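Local coordinates for protein type I modular polyketide synthase (Streptomyces albus subsp. albus, PDB 6IYR) that probably loads an extender acyl group from coenzyme A onto the acyl carrier protein of module 8 during salinomycin assembly, as the synthase's acyltransferase domain, at residues Ser242-Lys247 with Leu335-Gly340; Glu328-Glu333 with Arg371-Thr376. All coordinates share one frame; numbering follows the deposited sequence.

Contact 1 of 2, residues Ser242-Lys247 with Leu335-Gly340; sequences SALRAK and LSALSG. With PO4 (phosphate ion), chain B.
Helix 235-248, the second helix after a GHSQG sequence that is probably the nucleophile elbow of the acyltransferase fold, meets the end of helix 331-337 through Leu-244, Ala-337 and Leu-338. The contact is small and apolar. Leu-244 points at the other helix and does most of the touching: its CB sits 4.3 Å from CB of Ala-337, while its branch carbon CD2 reaches the backbone O of Ala-337 at 3.9 Å. Leu-338 comes just as the chain drops out of the helical conformation, and its CB does not aim straight at the neighbour; instead CG lies beside its own backbone N, opposite the carbonyl carbon (chi1 -81°), and the side chain runs across until CD1 stands 3.9 Å from CB of Leu-244. Tyr-167 also packs on Leu-244, and Ala-366 on Leu-338.

Next to Leu-244 in the chain, Arg-245 turns away from this apolar patch. CG is anti to the backbone N, and a bend at chi2 (-128°) leads the guanidinium into the pocket beside Ser-220, with NH2 bonded to Asn-372 OD1 and, weakly, to Ser-220 OG. A phosphate, probably from the crystallisation liquor, occupies that pocket and is also held by Gln-221 N, Tyr-320 OH, Ser-322 OG and His-323 NE2. The position of Arg-245 is consistent with that of the arginine that pairs with the extender carboxylate in this family. The anion comes in at the guanidinium edge, near its plane: Arg-245 NH1 donates to phosphate O2 at 3.2 Å (N-H...O 145°).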
loop_
_atom_site.group_PDB
_atom_site.type_symbol
_atom_site.label_atom_id
_atom_site.label_comp_id
_atom_site.label_asym_id
_atom_site.label_seq_id
_atom_site.Cartn_x
_atom_site.Cartn_y
_atom_site.Cartn_z
ATOM N N SER A 242 -14.258 9.668 3.857
ATOM C CA SER A 242 -14.217 8.380 3.192
ATOM C C SER A 242 -15.625 7.879 2.943
ATOM O O SER A 242 -15.964 7.503 1.825
ATOM C CB SER A 242 -13.429 7.344 4.008
ATOM O OG SER A 242 -13.521 6.076 3.361
ATOM N N ALA A 243 -16.445 7.932 3.981
ATOM C CA ALA A 243 -17.744 7.345 3.955
ATOM C C ALA A 243 -18.703 8.175 3.111
ATOM O O ALA A 243 -19.564 7.637 2.414
ATOM C CB ALA A 243 -18.271 7.220 5.358
ATOM N N LEU A 244 -18.606 9.486 3.235
ATOM C CA LEU A 244 -19.617 10.365 2.633
ATOM C C LEU A 244 -19.274 10.626 1.159
ATOM O O LEU A 244 -20.142 10.722 0.290
ATOM C CB LEU A 244 -19.692 11.679 3.431
ATOM C CG LEU A 244 -20.780 11.775 4.499
ATOM C CD1 LEU A 244 -21.234 10.481 5.135
ATOM C CD2 LEU A 244 -20.559 12.860 5.532
ATOM N N ARG A 245 -17.997 10.623 0.833
ATOM C CA ARG A 245 -17.639 10.695 -0.576
ATOM C C ARG A 245 -18.034 9.428 -1.314
ATOM O O ARG A 245 -18.522 9.509 -2.439
ATOM C CB ARG A 245 -16.167 10.954 -0.688
ATOM C CG ARG A 245 -15.586 11.151 -2.064
ATOM C CD ARG A 245 -14.439 10.188 -2.111
ATOM N NE ARG A 245 -13.326 10.552 -2.955
ATOM C CZ ARG A 245 -12.742 9.647 -3.737
ATOM N NH1 ARG A 245 -13.290 8.397 -3.890
ATOM N NH2 ARG A 245 -11.657 9.990 -4.400
ATOM N N ALA A 246 -17.919 8.276 -0.646
ATOM C CA ALA A 246 -18.303 6.999 -1.223
ATOM C C ALA A 246 -19.807 6.899 -1.411
ATOM O O ALA A 246 -20.295 6.382 -2.435
ATOM C CB ALA A 246 -17.815 5.836 -0.369
ATOM N N LYS A 247 -20.554 7.442 -0.465
ATOM C CA LYS A 247 -21.988 7.464 -0.658
ATOM C C LYS A 247 -22.381 8.300 -1.876
ATOM O O LYS A 247 -23.301 7.955 -2.578
ATOM C CB LYS A 247 -22.706 8.013 0.560
ATOM C CG LYS A 247 -22.735 7.034 1.709
ATOM C CD LYS A 247 -23.868 7.351 2.649
ATOM C CE LYS A 247 -23.387 7.394 4.070
ATOM N NZ LYS A 247 -23.204 5.999 4.529
ATOM N N LEU A 335 -19.261 18.771 -1.854
ATOM C CA LEU A 335 -18.904 20.031 -1.219
ATOM C C LEU A 335 -19.733 20.281 0.019
ATOM O O LEU A 335 -19.221 20.735 1.052
ATOM C CB LEU A 335 -19.083 21.174 -2.193
ATOM C CG LEU A 335 -18.123 21.152 -3.361
ATOM C CD1 LEU A 335 -18.430 22.351 -4.255
ATOM C CD2 LEU A 335 -16.690 21.191 -2.879
ATOM N N SER A 336 -21.008 19.934 -0.047
ATOM C CA SER A 336 -21.877 20.185 1.088
ATOM C C SER A 336 -21.702 19.141 2.221
ATOM O O SER A 336 -21.631 19.501 3.405
ATOM C CB SER A 336 -23.313 20.231 0.621
ATOM O OG SER A 336 -24.174 20.303 1.710
ATOM N N ALA A 337 -21.599 17.864 1.853
ATOM C CA ALA A 337 -21.412 16.782 2.832
ATOM C C ALA A 337 -20.189 17.037 3.726
ATOM O O ALA A 337 -20.186 16.680 4.895
ATOM C CB ALA A 337 -21.246 15.444 2.113
ATOM N N LEU A 338 -19.127 17.539 3.126
ATOM C CA LEU A 338 -17.849 17.717 3.792
ATOM C C LEU A 338 -17.534 19.163 4.238
ATOM O O LEU A 338 -16.389 19.481 4.557
ATOM C CB LEU A 338 -16.739 17.313 2.829
ATOM C CG LEU A 338 -16.406 15.837 2.680
ATOM C CD1 LEU A 338 -17.452 14.891 3.218
ATOM C CD2 LEU A 338 -16.043 15.551 1.259
ATOM N N SER A 339 -18.524 20.034 4.283
ATOM C CA SER A 339 -18.242 21.428 4.623
ATOM C C SER A 339 -17.667 21.566 6.038
ATOM O O SER A 339 -16.996 22.547 6.334
ATOM C CB SER A 339 -19.504 22.277 4.519
ATOM O OG SER A 339 -20.434 21.828 5.487
ATOM N N GLY A 340 -17.964 20.610 6.913
ATOM C CA GLY A 340 -17.625 20.753 8.324
ATOM C C GLY A 340 -16.266 20.234 8.759
ATOM O O GLY A 340 -15.891 20.416 9.902
HETATM P P PO4 B . -11.531 6.002 -6.688
HETATM O O1 PO4 B . -11.319 4.510 -6.853
HETATM O O2 PO4 B . -12.958 6.552 -6.511
HETATM O O3 PO4 B . -10.738 6.314 -5.429
HETATM O O4 PO4 B . -11.028 6.611 -7.969
#

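Contact 2 of 2, residues Glu328-Glu333 with Arg371-Thr376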
loop_
_atom_site.group_PDB
_atom_site.type_symbol
_atom_site.label_atom_id
_atom_site.label_comp_id
_atom_site.label_asym_id
_atom_site.label_seq_id
_atom_site.Cartn_x
_atom_site.Cartn_y
_atom_site.Cartn_z
ATOM N N GLU A 328 -18.957 15.772 -12.016
ATOM C CA GLU A 328 -19.601 17.111 -11.853
ATOM C C GLU A 328 -20.981 16.963 -11.301
ATOM O O GLU A 328 -21.435 17.773 -10.517
ATOM C CB GLU A 328 -19.647 17.878 -13.188
ATOM C CG GLU A 328 -18.270 18.446 -13.537
ATOM C CD GLU A 328 -18.035 18.746 -15.024
ATOM O OE1 GLU A 328 -18.946 18.551 -15.866
ATOM O OE2 GLU A 328 -16.903 19.174 -15.355
ATOM N N HIS A 329 -21.612 15.848 -11.618
ATOM C CA HIS A 329 -22.966 15.575 -11.159
ATOM C C HIS A 329 -23.080 15.461 -9.624
ATOM O O HIS A 329 -24.137 15.675 -9.069
ATOM C CB HIS A 329 -23.424 14.294 -11.867
ATOM C CG HIS A 329 -24.657 13.670 -11.306
ATOM N ND1 HIS A 329 -25.916 14.201 -11.516
ATOM C CD2 HIS A 329 -24.858 12.425 -10.805
ATOM C CE1 HIS A 329 -26.827 13.377 -11.022
ATOM N NE2 HIS A 329 -26.208 12.288 -10.592
ATOM N N ILE A 330 -22.013 15.109 -8.920
ATOM C CA ILE A 330 -22.120 15.029 -7.461
ATOM C C ILE A 330 -21.287 16.110 -6.748
ATOM O O ILE A 330 -21.071 16.075 -5.521
ATOM C CB ILE A 330 -21.698 13.640 -6.936
ATOM C CG1 ILE A 330 -20.270 13.307 -7.444
ATOM C CG2 ILE A 330 -22.716 12.614 -7.375
ATOM C CD1 ILE A 330 -19.601 12.116 -6.759
ATOM N N ARG A 331 -20.802 17.067 -7.508
ATOM C CA ARG A 331 -19.974 18.111 -6.911
ATOM C C ARG A 331 -20.649 18.796 -5.734
ATOM O O ARG A 331 -20.036 18.978 -4.667
ATOM C CB ARG A 331 -19.609 19.131 -7.959
ATOM C CG ARG A 331 -18.790 20.279 -7.416
ATOM C CD ARG A 331 -18.771 21.420 -8.414
ATOM N NE ARG A 331 -17.450 22.032 -8.416
ATOM C CZ ARG A 331 -17.090 23.118 -7.733
ATOM N NH1 ARG A 331 -15.815 23.508 -7.753
ATOM N NH2 ARG A 331 -17.987 23.834 -7.059
ATOM N N ALA A 332 -21.866 19.286 -5.932
ATOM C CA ALA A 332 -22.485 20.094 -4.871
ATOM C C ALA A 332 -22.705 19.234 -3.628
ATOM O O ALA A 332 -22.509 19.678 -2.511
ATOM C CB ALA A 332 -23.789 20.710 -5.340
ATOM N N GLU A 333 -23.114 17.989 -3.832
ATOM C CA GLU A 333 -23.298 17.077 -2.734
ATOM C C GLU A 333 -21.991 16.867 -1.968
ATOM O O GLU A 333 -21.979 16.901 -0.736
ATOM C CB GLU A 333 -23.883 15.731 -3.237
ATOM C CG GLU A 333 -24.128 14.755 -2.098
ATOM C CD GLU A 333 -24.563 13.359 -2.544
ATOM O OE1 GLU A 333 -24.503 12.427 -1.707
ATOM O OE2 GLU A 333 -24.899 13.175 -3.726
ATOM N N ARG A 371 -11.759 18.058 -5.744
ATOM C CA ARG A 371 -10.753 18.049 -6.782
ATOM C C ARG A 371 -10.107 16.714 -6.975
ATOM O O ARG A 371 -9.650 16.408 -8.079
ATOM C CB ARG A 371 -9.646 19.058 -6.520
ATOM C CG ARG A 371 -9.894 20.423 -7.136
ATOM C CD ARG A 371 -8.666 21.317 -7.000
ATOM N NE ARG A 371 -9.053 22.723 -7.024
ATOM C CZ ARG A 371 -9.309 23.466 -5.948
ATOM N NH1 ARG A 371 -9.685 24.735 -6.104
ATOM N NH2 ARG A 371 -9.165 22.960 -4.722
ATOM N N ASN A 372 -9.802 16.079 -5.854
ATOM C CA ASN A 372 -9.185 14.749 -5.860
ATOM C C ASN A 372 -10.021 13.802 -6.717
ATOM O O ASN A 372 -9.493 13.145 -7.598
ATOM C CB ASN A 372 -9.132 14.217 -4.440
ATOM C CG ASN A 372 -8.668 12.777 -4.368
ATOM O OD1 ASN A 372 -9.470 11.848 -4.528
ATOM N ND2 ASN A 372 -7.389 12.581 -4.028
ATOM N N LEU A 373 -11.332 13.801 -6.481
ATOM C CA LEU A 373 -12.271 12.936 -7.227
ATOM C C LEU A 373 -12.407 13.324 -8.696
ATOM O O LEU A 373 -12.509 12.466 -9.573
ATOM C CB LEU A 373 -13.635 12.946 -6.541
ATOM C CG LEU A 373 -14.682 11.948 -7.037
ATOM C CD1 LEU A 373 -14.201 10.506 -6.877
ATOM C CD2 LEU A 373 -15.933 12.191 -6.209
ATOM N N ARG A 374 -12.333 14.616 -8.964
ATOM C CA ARG A 374 -12.602 15.145 -10.287
ATOM C C ARG A 374 -11.417 15.082 -11.218
ATOM O O ARG A 374 -11.569 14.915 -12.428
ATOM C CB ARG A 374 -13.099 16.593 -10.176
ATOM C CG ARG A 374 -13.247 17.292 -11.522
ATOM C CD ARG A 374 -14.376 16.691 -12.342
ATOM N NE ARG A 374 -14.539 17.360 -13.650
ATOM C CZ ARG A 374 -13.841 17.058 -14.735
ATOM N NH1 ARG A 374 -12.826 16.205 -14.682
ATOM N NH2 ARG A 374 -14.153 17.609 -15.894
ATOM N N ASN A 375 -10.218 15.165 -10.685
ATOM C CA ASN A 375 -9.063 15.357 -11.526
ATOM C C ASN A 375 -8.144 14.151 -11.657
ATOM O O ASN A 375 -8.164 13.273 -10.824
ATOM C CB ASN A 375 -8.291 16.554 -11.014
ATOM C CG ASN A 375 -9.014 17.846 -11.341
ATOM O OD1 ASN A 375 -9.009 18.281 -12.488
ATOM N ND2 ASN A 375 -9.848 18.257 -10.456
ATOM N N THR A 376 -7.237 14.230 -12.615
ATOM C CA THR A 376 -6.278 13.178 -12.904
ATOM C C THR A 376 -5.377 12.892 -11.688
ATOM O O THR A 376 -4.970 13.786 -10.982
ATOM C CB THR A 376 -5.394 13.579 -14.108
ATOM O OG1 THR A 376 -6.207 13.853 -15.236
ATOM C CG2 THR A 376 -4.417 12.514 -14.483
#
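Extended beyond CG, Glu-328 carries its carboxylate to Arg-374, whose chain leaves the backbone with CG anti to N and then bends at chi2 (68°) to meet it. The salt bridge ties the turn leading into helix 331-337 to the last turn of helix 366-374. A single carboxylate oxygen does the work: OE2 accepts from Arg-374 NH2 at 3.2 Å and, weakly, from Arg-374 NE at 3.4 Å. It lies at the guanidinium edge and in its plane, yet NH2 reaches it from above the carboxylate plane, and the two flat groups are turned 58° apart.

Deeper in, Ile-330, at the N-cap position of helix 331-337, crosses Leu-373 at about a right angle, and the ends of their side chains meet at CD1 of Ile-330 and CD2 of Leu-373, 3.7 Å apart. Leu-373 also borders the phosphate pocket. Where helix 366-374 ends, Arg-371 O takes two bonds from Asn-375. The backbone O of Asn-375 accepts from His-323 ND1, so the residue just past this helix probably positions that histidine. The side-chain amide, ND2 of Asn-375, reaches a lone pair of Arg-371 O in the carbonyl plane at 3.0 Å.

Overall arrangement
From the N terminus the chain meets 242-247 first, then 328-333, 335-340 and 371-376, so the two contacts cross rather than nest. Contact 1 closes a loop of 87 residues that holds four of the five strands of the mixed sheet, 257-261 to 313-316; contact 2 closes 37 residues, and its second segment leads into the fifth strand, 377-378. Both use helix 331-337, one near its start and the other near its end, and their centres lie 11 Å apart. Helices 235-248 and 366-374 also meet directly, Arg-245 CZ packing 3.6 Å from Leu-373 CD1.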